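PDB 3K0Z: putative polyketide cyclase from Bacillus cereus, which is of uncharacterised function but belongs to the SnoaL-like polyketide cyclase family and probably acts on a small molecule held in an NTF2-type cone. Local coordinates for residues Arg42-Trp47 and Ala126-His131; Phe63-Leu68 and Asp140-Asp145; Glu96-Leu101 and Thr108-Phe113. One frame throughout, in Å; residues are numbered along the deposited sequence.

Interaction 1: Arg42-Trp47 and Ala126-His131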
loop_
_atom_site.group_PDB
_atom_site.type_symbol
_atom_site.label_atom_id
_atom_site.label_comp_id
_atom_site.label_asym_id
_atom_site.label_seq_id
_atom_site.Cartn_x
_atom_site.Cartn_y
_atom_site.Cartn_z
ATOM N N ARG A 42 -14.725 2.993 -9.975
ATOM C CA ARG A 42 -15.799 3.777 -9.356
ATOM C C ARG A 42 -15.351 4.325 -8.031
ATOM O O ARG A 42 -15.726 5.406 -7.671
ATOM C CB ARG A 42 -17.062 2.951 -9.125
ATOM C CG ARG A 42 -17.805 2.572 -10.385
ATOM C CD ARG A 42 -19.163 1.947 -10.105
ATOM N NE ARG A 42 -19.804 1.445 -11.335
ATOM C CZ ARG A 42 -19.679 0.197 -11.814
ATOM N NH1 ARG A 42 -18.996 -0.749 -11.179
ATOM N NH2 ARG A 42 -20.303 -0.127 -12.933
ATOM N N PHE A 43 -14.591 3.547 -7.276
ATOM C CA PHE A 43 -14.082 3.974 -6.004
ATOM C C PHE A 43 -13.149 5.174 -6.204
ATOM O O PHE A 43 -13.281 6.179 -5.490
ATOM C CB PHE A 43 -13.354 2.813 -5.282
ATOM C CG PHE A 43 -13.117 3.044 -3.796
ATOM C CD1 PHE A 43 -14.178 3.281 -2.924
ATOM C CD2 PHE A 43 -11.839 2.922 -3.258
ATOM C CE1 PHE A 43 -13.940 3.463 -1.549
ATOM C CE2 PHE A 43 -11.632 3.050 -1.871
ATOM C CZ PHE A 43 -12.675 3.323 -1.044
ATOM N N TYR A 44 -12.227 5.109 -7.164
ATOM C CA TYR A 44 -11.350 6.282 -7.391
ATOM C C TYR A 44 -12.053 7.430 -8.151
ATOM O O TYR A 44 -11.653 8.582 -7.976
ATOM C CB TYR A 44 -9.941 5.907 -7.898
ATOM C CG TYR A 44 -9.365 4.959 -6.877
ATOM C CD1 TYR A 44 -9.031 5.409 -5.605
ATOM C CD2 TYR A 44 -9.302 3.602 -7.129
ATOM C CE1 TYR A 44 -8.650 4.533 -4.586
ATOM C CE2 TYR A 44 -8.872 2.713 -6.130
ATOM C CZ TYR A 44 -8.554 3.197 -4.868
ATOM O OH TYR A 44 -8.180 2.329 -3.889
ATOM N N ALA A 45 -13.094 7.144 -8.933
ATOM C CA ALA A 45 -13.987 8.219 -9.451
ATOM C C ALA A 45 -14.617 9.004 -8.289
ATOM O O ALA A 45 -14.710 10.220 -8.340
ATOM C CB ALA A 45 -15.074 7.678 -10.389
ATOM N N PHE A 46 -15.049 8.297 -7.249
ATOM C CA PHE A 46 -15.622 8.957 -6.115
ATOM C C PHE A 46 -14.560 9.837 -5.447
ATOM O O PHE A 46 -14.793 11.010 -5.178
ATOM C CB PHE A 46 -16.191 7.967 -5.115
ATOM C CG PHE A 46 -16.580 8.627 -3.847
ATOM C CD1 PHE A 46 -17.665 9.496 -3.815
ATOM C CD2 PHE A 46 -15.817 8.466 -2.709
ATOM C CE1 PHE A 46 -18.005 10.167 -2.634
ATOM C CE2 PHE A 46 -16.145 9.114 -1.529
ATOM C CZ PHE A 46 -17.227 9.971 -1.489
ATOM N N TRP A 47 -13.384 9.286 -5.176
ATOM C CA TRP A 47 -12.344 10.120 -4.563
ATOM C C TRP A 47 -11.963 11.288 -5.461
ATOM O O TRP A 47 -11.625 12.359 -4.946
ATOM C CB TRP A 47 -11.126 9.313 -4.202
ATOM C CG TRP A 47 -11.380 8.316 -3.074
ATOM C CD1 TRP A 47 -11.260 6.964 -3.141
ATOM C CD2 TRP A 47 -11.813 8.614 -1.719
ATOM N NE1 TRP A 47 -11.569 6.402 -1.925
ATOM C CE2 TRP A 47 -11.935 7.390 -1.044
ATOM C CE3 TRP A 47 -12.090 9.801 -1.025
ATOM C CZ2 TRP A 47 -12.297 7.306 0.312
ATOM C CZ3 TRP A 47 -12.486 9.725 0.326
ATOM C CH2 TRP A 47 -12.591 8.475 0.968
ATOM N N ALA A 126 -0.818 7.271 -2.474
ATOM C CA ALA A 126 -1.514 6.396 -1.524
ATOM C C ALA A 126 -1.435 4.964 -2.071
ATOM O O ALA A 126 -1.240 4.755 -3.286
ATOM C CB ALA A 126 -2.973 6.848 -1.354
ATOM N N ILE A 127 -1.561 3.992 -1.178
ATOM C CA ILE A 127 -1.729 2.579 -1.561
ATOM C C ILE A 127 -2.922 2.014 -0.777
ATOM O O ILE A 127 -3.013 2.216 0.457
ATOM C CB ILE A 127 -0.476 1.678 -1.289
ATOM C CG1 ILE A 127 0.794 2.258 -1.929
ATOM C CG2 ILE A 127 -0.777 0.281 -1.828
ATOM C CD1 ILE A 127 2.107 1.532 -1.580
ATOM N N ASP A 128 -3.829 1.324 -1.482
ATOM C CA ASP A 128 -5.018 0.762 -0.876
ATOM C C ASP A 128 -5.110 -0.696 -1.218
ATOM O O ASP A 128 -4.779 -1.091 -2.336
ATOM C CB ASP A 128 -6.309 1.362 -1.431
ATOM C CG ASP A 128 -6.453 2.869 -1.228
ATOM O OD1 ASP A 128 -5.511 3.567 -0.755
ATOM O OD2 ASP A 128 -7.571 3.367 -1.530
ATOM N N ILE A 129 -5.591 -1.483 -0.272
ATOM C CA ILE A 129 -5.915 -2.887 -0.505
ATOM C C ILE A 129 -7.438 -2.991 -0.318
ATOM O O ILE A 129 -7.975 -2.673 0.758
ATOM C CB ILE A 129 -5.216 -3.835 0.469
ATOM C CG1 ILE A 129 -3.694 -3.783 0.243
ATOM C CG2 ILE A 129 -5.763 -5.266 0.262
ATOM C CD1 ILE A 129 -2.885 -4.373 1.387
ATOM N N LEU A 130 -8.101 -3.427 -1.375
ATOM C CA LEU A 130 -9.559 -3.564 -1.397
ATOM C C LEU A 130 -9.979 -5.031 -1.431
ATOM O O LEU A 130 -9.424 -5.791 -2.196
ATOM C CB LEU A 130 -10.087 -2.889 -2.644
ATOM C CG LEU A 130 -9.657 -1.464 -2.981
ATOM C CD1 LEU A 130 -10.188 -1.164 -4.402
ATOM C CD2 LEU A 130 -10.099 -0.389 -1.992
ATOM N N HIS A 131 -10.972 -5.406 -0.620
ATOM C CA HIS A 131 -11.573 -6.731 -0.669
ATOM C C HIS A 131 -12.874 -6.568 -1.448
ATOM O O HIS A 131 -13.730 -5.741 -1.083
ATOM C CB HIS A 131 -11.881 -7.203 0.712
ATOM C CG HIS A 131 -11.904 -8.687 0.867
ATOM N ND1 HIS A 131 -11.920 -9.292 2.106
ATOM C CD2 HIS A 131 -11.866 -9.687 -0.045
ATOM C CE1 HIS A 131 -11.922 -10.606 1.944
ATOM N NE2 HIS A 131 -11.891 -10.870 0.647
#
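F43 is the first residue of helix 30-49 within 42-47 to reach the strand 126-131. Its CG lies anti to the backbone N (chi1 -164°). Of the ring atoms, CE2 of F43 comes nearest to the strand, 3.8 Å from CD2 of L130. The same carbon approaches D128 OD2 at 4.1 Å, with the oxygen near the ring plane at its edge. T58 and I137 also pack against F43.

One residue on, Y44 carries the polar part of the contact. Its side chain and that of D128 reach toward each other tip to tip, and the Y44 hydroxyl OH donates to D128 OD2 at 2.6 Å. The oxygen lies at the edge of the tyrosine ring, near its plane, yet the hydroxyl meets OD2 from above the carboxylate, 43° out of its plane. L130 flanks this bond, its CD2 standing 3.8 Å from Y44 OH. All four side chains are buried, and the hydroxyl gives the buried OD2 of D128 a hydrogen-bond partner. A109 and L111 of the adjoining strand 106-117 touch Y44 as well.

Helix and strand axes approach to 12.5 Å at 134°, a gap spanned by side chains alone. This is the packing of the long N-terminal helix across the concave face of a curved sheet that characterises the α+β cone of the NTF2-like superfamily.

Interaction 2: Phe63-Leu68 and Asp140-Asp145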
loop_
_atom_site.group_PDB
_atom_site.type_symbol
_atom_site.label_atom_id
_atom_site.label_comp_id
_atom_site.label_asym_id
_atom_site.label_seq_id
_atom_site.Cartn_x
_atom_site.Cartn_y
_atom_site.Cartn_z
ATOM N N PHE A 63 -19.797 -1.617 4.409
ATOM C CA PHE A 63 -18.379 -1.321 4.144
ATOM C C PHE A 63 -17.603 -0.935 5.407
ATOM O O PHE A 63 -18.083 -0.128 6.199
ATOM C CB PHE A 63 -18.279 -0.199 3.119
ATOM C CG PHE A 63 -16.886 0.368 2.968
ATOM C CD1 PHE A 63 -15.937 -0.255 2.182
ATOM C CD2 PHE A 63 -16.514 1.507 3.654
ATOM C CE1 PHE A 63 -14.624 0.288 2.065
ATOM C CE2 PHE A 63 -15.201 2.040 3.553
ATOM C CZ PHE A 63 -14.282 1.420 2.773
ATOM N N PHE A 64 -16.412 -1.503 5.582
ATOM C CA PHE A 64 -15.643 -1.319 6.800
ATOM C C PHE A 64 -14.164 -1.008 6.473
ATOM O O PHE A 64 -13.472 -1.762 5.748
ATOM C CB PHE A 64 -15.763 -2.579 7.659
ATOM C CG PHE A 64 -15.214 -2.416 9.031
ATOM C CD1 PHE A 64 -13.877 -2.604 9.277
ATOM C CD2 PHE A 64 -16.032 -2.079 10.071
ATOM C CE1 PHE A 64 -13.364 -2.436 10.539
ATOM C CE2 PHE A 64 -15.520 -1.913 11.333
ATOM C CZ PHE A 64 -14.187 -2.091 11.557
ATOM N N ASP A 65 -13.709 0.130 6.974
ATOM C CA ASP A 65 -12.327 0.562 6.819
ATOM C C ASP A 65 -11.558 0.038 8.032
ATOM O O ASP A 65 -11.817 0.429 9.186
ATOM C CB ASP A 65 -12.278 2.104 6.713
ATOM C CG ASP A 65 -10.882 2.646 6.498
ATOM O OD1 ASP A 65 -9.947 1.841 6.590
ATOM O OD2 ASP A 65 -10.731 3.877 6.238
ATOM N N HIS A 66 -10.629 -0.873 7.780
ATOM C CA HIS A 66 -9.763 -1.383 8.824
ATOM C C HIS A 66 -8.677 -0.436 9.271
ATOM O O HIS A 66 -8.016 -0.720 10.261
ATOM C CB HIS A 66 -9.096 -2.676 8.352
ATOM C CG HIS A 66 -10.067 -3.780 8.140
ATOM N ND1 HIS A 66 -10.593 -4.495 9.185
ATOM C CD2 HIS A 66 -10.639 -4.268 7.019
ATOM C CE1 HIS A 66 -11.438 -5.392 8.715
ATOM N NE2 HIS A 66 -11.485 -5.276 7.404
ATOM N N THR A 67 -8.471 0.672 8.556
ATOM C CA THR A 67 -7.357 1.572 8.846
ATOM C C THR A 67 -7.873 3.025 8.808
ATOM O O THR A 67 -7.445 3.845 8.014
ATOM C CB THR A 67 -6.271 1.340 7.795
ATOM O OG1 THR A 67 -6.848 1.501 6.495
ATOM C CG2 THR A 67 -5.652 -0.087 7.879
ATOM N N LEU A 68 -8.788 3.323 9.717
ATOM C CA LEU A 68 -9.606 4.512 9.628
ATOM C C LEU A 68 -8.785 5.689 10.087
ATOM O O LEU A 68 -8.295 5.649 11.198
ATOM C CB LEU A 68 -10.829 4.253 10.501
ATOM C CG LEU A 68 -12.121 5.008 10.405
ATOM C CD1 LEU A 68 -12.760 4.919 8.972
ATOM C CD2 LEU A 68 -13.022 4.451 11.523
ATOM N N ASP A 140 -11.538 -2.386 3.413
ATOM C CA ASP A 140 -10.261 -1.996 2.901
ATOM C C ASP A 140 -9.257 -1.682 3.983
ATOM O O ASP A 140 -9.597 -1.563 5.167
ATOM C CB ASP A 140 -10.377 -0.888 1.839
ATOM C CG ASP A 140 -10.672 0.494 2.421
ATOM O OD1 ASP A 140 -11.145 0.558 3.545
ATOM O OD2 ASP A 140 -10.416 1.527 1.745
ATOM N N TRP A 141 -8.022 -1.571 3.520
ATOM C CA TRP A 141 -6.837 -1.204 4.286
ATOM C C TRP A 141 -6.098 -0.244 3.383
ATOM O O TRP A 141 -5.742 -0.587 2.260
ATOM C CB TRP A 141 -5.942 -2.410 4.562
ATOM C CG TRP A 141 -6.573 -3.535 5.281
ATOM C CD1 TRP A 141 -6.431 -3.848 6.613
ATOM C CD2 TRP A 141 -7.358 -4.606 4.707
ATOM N NE1 TRP A 141 -7.093 -5.001 6.880
ATOM C CE2 TRP A 141 -7.669 -5.488 5.735
ATOM C CE3 TRP A 141 -7.796 -4.898 3.420
ATOM C CZ2 TRP A 141 -8.462 -6.636 5.535
ATOM C CZ3 TRP A 141 -8.575 -6.040 3.213
ATOM C CH2 TRP A 141 -8.918 -6.874 4.275
ATOM N N HIS A 142 -5.818 0.962 3.866
ATOM C CA HIS A 142 -5.250 1.953 2.985
ATOM C C HIS A 142 -4.382 2.919 3.756
ATOM O O HIS A 142 -4.496 3.073 4.994
ATOM C CB HIS A 142 -6.396 2.710 2.301
ATOM C CG HIS A 142 -7.232 3.511 3.245
ATOM N ND1 HIS A 142 -7.038 4.861 3.447
ATOM C CD2 HIS A 142 -8.251 3.147 4.062
ATOM C CE1 HIS A 142 -7.921 5.300 4.325
ATOM N NE2 HIS A 142 -8.663 4.279 4.721
ATOM N N LEU A 143 -3.507 3.583 3.020
ATOM C CA LEU A 143 -2.598 4.586 3.624
ATOM C C LEU A 143 -2.292 5.672 2.608
ATOM O O LEU A 143 -1.984 5.365 1.449
ATOM C CB LEU A 143 -1.334 3.845 4.038
ATOM C CG LEU A 143 -0.462 4.301 5.171
ATOM C CD1 LEU A 143 -1.244 4.808 6.400
ATOM C CD2 LEU A 143 0.455 3.096 5.497
ATOM N N GLU A 144 -2.451 6.920 3.024
ATOM C CA GLU A 144 -2.160 8.085 2.184
ATOM C C GLU A 144 -0.934 8.671 2.800
ATOM O O GLU A 144 -0.767 8.586 4.025
ATOM C CB GLU A 144 -3.299 9.099 2.232
ATOM C CG GLU A 144 -4.597 8.630 1.579
ATOM C CD GLU A 144 -5.379 7.611 2.403
ATOM O OE1 GLU A 144 -5.786 7.961 3.523
ATOM O OE2 GLU A 144 -5.599 6.482 1.888
ATOM N N ASP A 145 -0.058 9.249 1.997
ATOM C CA ASP A 145 1.196 9.821 2.556
ATOM C C ASP A 145 0.889 11.209 3.140
ATOM O O ASP A 145 1.228 12.226 2.567
ATOM C CB ASP A 145 2.299 9.823 1.475
ATOM C CG ASP A 145 3.660 10.253 2.003
ATOM O OD1 ASP A 145 3.793 10.497 3.219
ATOM O OD2 ASP A 145 4.595 10.341 1.181
HETATM O O HOH W 1 -5.095 4.958 6.996
#
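The short edge strand 63-65 joins the sheet here by a parallel bridge, D65 with D140, pairing with strand 136-144 before its chain turns off at H66-L68. D140 N donates to F64 O, and H66 N returns a bond of 2.9 Å to D140 O. Beyond the bridge, side chains take over. H142 NE2 donates to D65 OD2 at 2.6 Å, on the syn side but tilted 29° out of the carboxylate plane, with the oxygen almost in the imidazole plane; the other ring nitrogen, ND1 of H142, donates to E144 OE2 at 2.7 Å. Two carboxylates thus fix the rotation of the ring.

D65 OD1 accepts from T67 N at 2.7 Å, closing an Asx turn. That turn brings T67 alongside the strand edge, where OG1, between the backbone N and the carbonyl carbon (chi1 55°), accepts from H142 N at 2.9 Å. The H66 ring lies on W141 as an offset stack, planes 12° apart, with H66 NE2 bonded to E139; R110 of the second subunit makes a cation-pi contact with W141. F63 CZ approaches D140 OD1 at 3.3 Å. The whole is a parallel strand pairing extended by an Asx turn and a His-carboxylate hydrogen bond at a sheet edge.

Interaction 3: Glu96-Leu101 and Thr108-Phe113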
loop_
_atom_site.group_PDB
_atom_site.type_symbol
_atom_site.label_atom_id
_atom_site.label_comp_id
_atom_site.label_asym_id
_atom_site.label_seq_id
_atom_site.Cartn_x
_atom_site.Cartn_y
_atom_site.Cartn_z
ATOM N N GLU A 96 -5.579 9.898 -9.631
ATOM C CA GLU A 96 -5.288 8.991 -10.736
ATOM C C GLU A 96 -4.816 7.637 -10.201
ATOM O O GLU A 96 -4.212 7.570 -9.136
ATOM C CB GLU A 96 -4.219 9.601 -11.606
ATOM C CG GLU A 96 -4.685 10.800 -12.385
ATOM C CD GLU A 96 -3.732 11.097 -13.587
ATOM O OE1 GLU A 96 -2.528 11.357 -13.384
ATOM O OE2 GLU A 96 -4.201 11.019 -14.742
ATOM N N ILE A 97 -5.146 6.567 -10.913
ATOM C CA ILE A 97 -4.722 5.227 -10.567
ATOM C C ILE A 97 -3.409 4.917 -11.327
ATOM O O ILE A 97 -3.377 4.804 -12.589
ATOM C CB ILE A 97 -5.825 4.149 -10.953
ATOM C CG1 ILE A 97 -7.198 4.458 -10.335
ATOM C CG2 ILE A 97 -5.334 2.694 -10.621
ATOM C CD1 ILE A 97 -8.353 3.557 -10.900
ATOM N N GLU A 98 -2.322 4.840 -10.576
ATOM C CA GLU A 98 -1.045 4.491 -11.147
ATOM C C GLU A 98 -0.880 3.008 -11.441
ATOM O O GLU A 98 -0.281 2.633 -12.460
ATOM C CB GLU A 98 0.111 4.964 -10.282
ATOM C CG GLU A 98 0.125 6.459 -10.024
ATOM C CD GLU A 98 0.376 7.273 -11.274
ATOM O OE1 GLU A 98 1.178 6.833 -12.109
ATOM O OE2 GLU A 98 -0.240 8.335 -11.440
ATOM N N ASP A 99 -1.410 2.151 -10.602
ATOM C CA ASP A 99 -1.217 0.726 -10.807
ATOM C C ASP A 99 -2.356 -0.004 -10.079
ATOM O O ASP A 99 -2.845 0.465 -9.053
ATOM C CB ASP A 99 0.173 0.331 -10.323
ATOM C CG ASP A 99 0.635 -1.068 -10.805
ATOM O OD1 ASP A 99 -0.034 -1.718 -11.632
ATOM O OD2 ASP A 99 1.701 -1.514 -10.296
ATOM N N LEU A 100 -2.851 -1.059 -10.701
ATOM C CA LEU A 100 -3.881 -1.906 -10.151
ATOM C C LEU A 100 -3.484 -3.374 -10.240
ATOM O O LEU A 100 -3.261 -3.898 -11.361
ATOM C CB LEU A 100 -5.173 -1.671 -10.937
ATOM C CG LEU A 100 -6.482 -1.807 -10.222
ATOM C CD1 LEU A 100 -6.604 -0.725 -9.059
ATOM C CD2 LEU A 100 -7.651 -1.767 -11.231
ATOM N N LEU A 101 -3.429 -4.060 -9.098
ATOM C CA LEU A 101 -3.019 -5.516 -9.030
ATOM C C LEU A 101 -4.238 -6.326 -8.592
ATOM O O LEU A 101 -4.759 -6.133 -7.474
ATOM C CB LEU A 101 -1.886 -5.721 -8.053
ATOM C CG LEU A 101 -0.810 -4.647 -8.248
ATOM C CD1 LEU A 101 0.262 -4.722 -7.079
ATOM C CD2 LEU A 101 -0.194 -4.758 -9.666
ATOM N N THR A 108 -5.147 -4.352 -5.246
ATOM C CA THR A 108 -4.250 -3.332 -4.703
ATOM C C THR A 108 -4.236 -2.195 -5.682
ATOM O O THR A 108 -4.038 -2.437 -6.876
ATOM C CB THR A 108 -2.835 -3.844 -4.598
ATOM O OG1 THR A 108 -2.820 -5.044 -3.794
ATOM C CG2 THR A 108 -1.945 -2.747 -3.980
ATOM N N ALA A 109 -4.455 -0.983 -5.193
ATOM C CA ALA A 109 -4.362 0.216 -6.014
ATOM C C ALA A 109 -3.271 1.122 -5.488
ATOM O O ALA A 109 -3.195 1.342 -4.256
ATOM C CB ALA A 109 -5.741 1.007 -6.048
ATOM N N ARG A 110 -2.457 1.662 -6.404
ATOM C CA ARG A 110 -1.519 2.697 -6.060
ATOM C C ARG A 110 -2.017 3.975 -6.725
ATOM O O ARG A 110 -2.169 4.033 -7.966
ATOM C CB ARG A 110 -0.101 2.362 -6.532
ATOM C CG ARG A 110 0.926 3.420 -6.257
ATOM C CD ARG A 110 2.383 2.925 -6.510
ATOM N NE ARG A 110 2.678 2.607 -7.905
ATOM C CZ ARG A 110 3.011 3.493 -8.829
ATOM N NH1 ARG A 110 3.021 4.780 -8.564
ATOM N NH2 ARG A 110 3.296 3.078 -10.056
ATOM N N LEU A 111 -2.226 4.994 -5.918
ATOM C CA LEU A 111 -2.823 6.258 -6.365
ATOM C C LEU A 111 -1.876 7.440 -6.357
ATOM O O LEU A 111 -0.881 7.434 -5.615
ATOM C CB LEU A 111 -4.009 6.601 -5.461
ATOM C CG LEU A 111 -5.188 5.604 -5.340
ATOM C CD1 LEU A 111 -5.645 4.960 -6.733
ATOM C CD2 LEU A 111 -4.970 4.525 -4.247
ATOM N N SER A 112 -2.131 8.416 -7.244
ATOM C CA SER A 112 -1.435 9.701 -7.207
ATOM C C SER A 112 -2.513 10.773 -7.021
ATOM O O SER A 112 -3.578 10.702 -7.651
ATOM C CB SER A 112 -0.583 9.947 -8.465
ATOM O OG SER A 112 -1.341 9.692 -9.627
ATOM N N PHE A 113 -2.280 11.684 -6.082
ATOM C CA PHE A 113 -3.169 12.810 -5.828
ATOM C C PHE A 113 -2.377 14.067 -6.129
ATOM O O PHE A 113 -1.295 14.280 -5.545
ATOM C CB PHE A 113 -3.605 12.850 -4.367
ATOM C CG PHE A 113 -4.606 11.808 -4.005
ATOM C CD1 PHE A 113 -5.978 12.059 -4.152
ATOM C CD2 PHE A 113 -4.194 10.583 -3.501
ATOM C CE1 PHE A 113 -6.909 11.083 -3.820
ATOM C CE2 PHE A 113 -5.128 9.599 -3.152
ATOM C CZ PHE A 113 -6.484 9.850 -3.336
HETATM O O HOH W 2 -1.775 12.107 -11.092
HETATM O O HOH W 3 3.284 5.001 -12.227
HETATM O O HOH W 4 3.101 -0.024 -8.540
HETATM O O HOH W 5 -3.235 -7.323 -5.177
#
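S112 OG is gripped from two sides: it donates to E98 OE2 at 2.5 Å and accepts from a water that also donates to E96 OE1, while E96 OE2 forms a salt bridge with K20. The serine oxygen meets E98 OE2 on the anti side, 16° out of the carboxylate plane. Bending of the glutamate at chi2 (-66°) folds its CD back toward the neighbouring strand, within reach of the serine.

The same glutamate also covers R110. CB of E98 sits over one face of the guanidinium, 3.4 Å from R110 NH1, while the charges meet through water: one molecule donates to E98 OE1 and accepts from R110 NH2. A second water links D99 OD2 with R110 NE and lies at the guanidinium edge. K106 of the second subunit forms a salt bridge with D99, and W141 of that subunit makes a cation-pi contact with R110, which places this face at the dimer interface.

Behind these side chains the backbone ladder is irregular. R110 O accepts from E98 N at 2.7 Å and, weakly, from D99 N at 3.3 Å, whereas R110 N donates to D99 O at 2.9 Å. The register moves by one residue there. On the face carrying I97, L100, A109 and L111 the contacts are apolar: L100 CD1 packs 3.6 Å from A109 CB, and I97 CG1 lies 4.0 Å from L111 CD1, with Y44 of helix 30-49 against three of the four. Two strands joined antiparallel, with E98 and D99 both opposite R110, form a β-hairpin containing a classic bulge.

All three contacts involve the same mixed sheet. The centre of interaction 1 lies about 2 Å from the centre of the chain; wholly buried, it joins helix to sheet by side chains alone. Interactions 2 and 3, centred about 10 and 8 Å from the chain centre, are strand pairings, parallel and antiparallel, that run from buried residues to exposed ones such as H66 and E96. Strand 120-133 lies between their strands: I129 N and W141 O probably bond on the side of interaction 2, D128 N and A109 O on that of interaction 3. Chemistry follows place, one buried polar bond in interaction 1 against polar networks in the others. All three reach the second subunit.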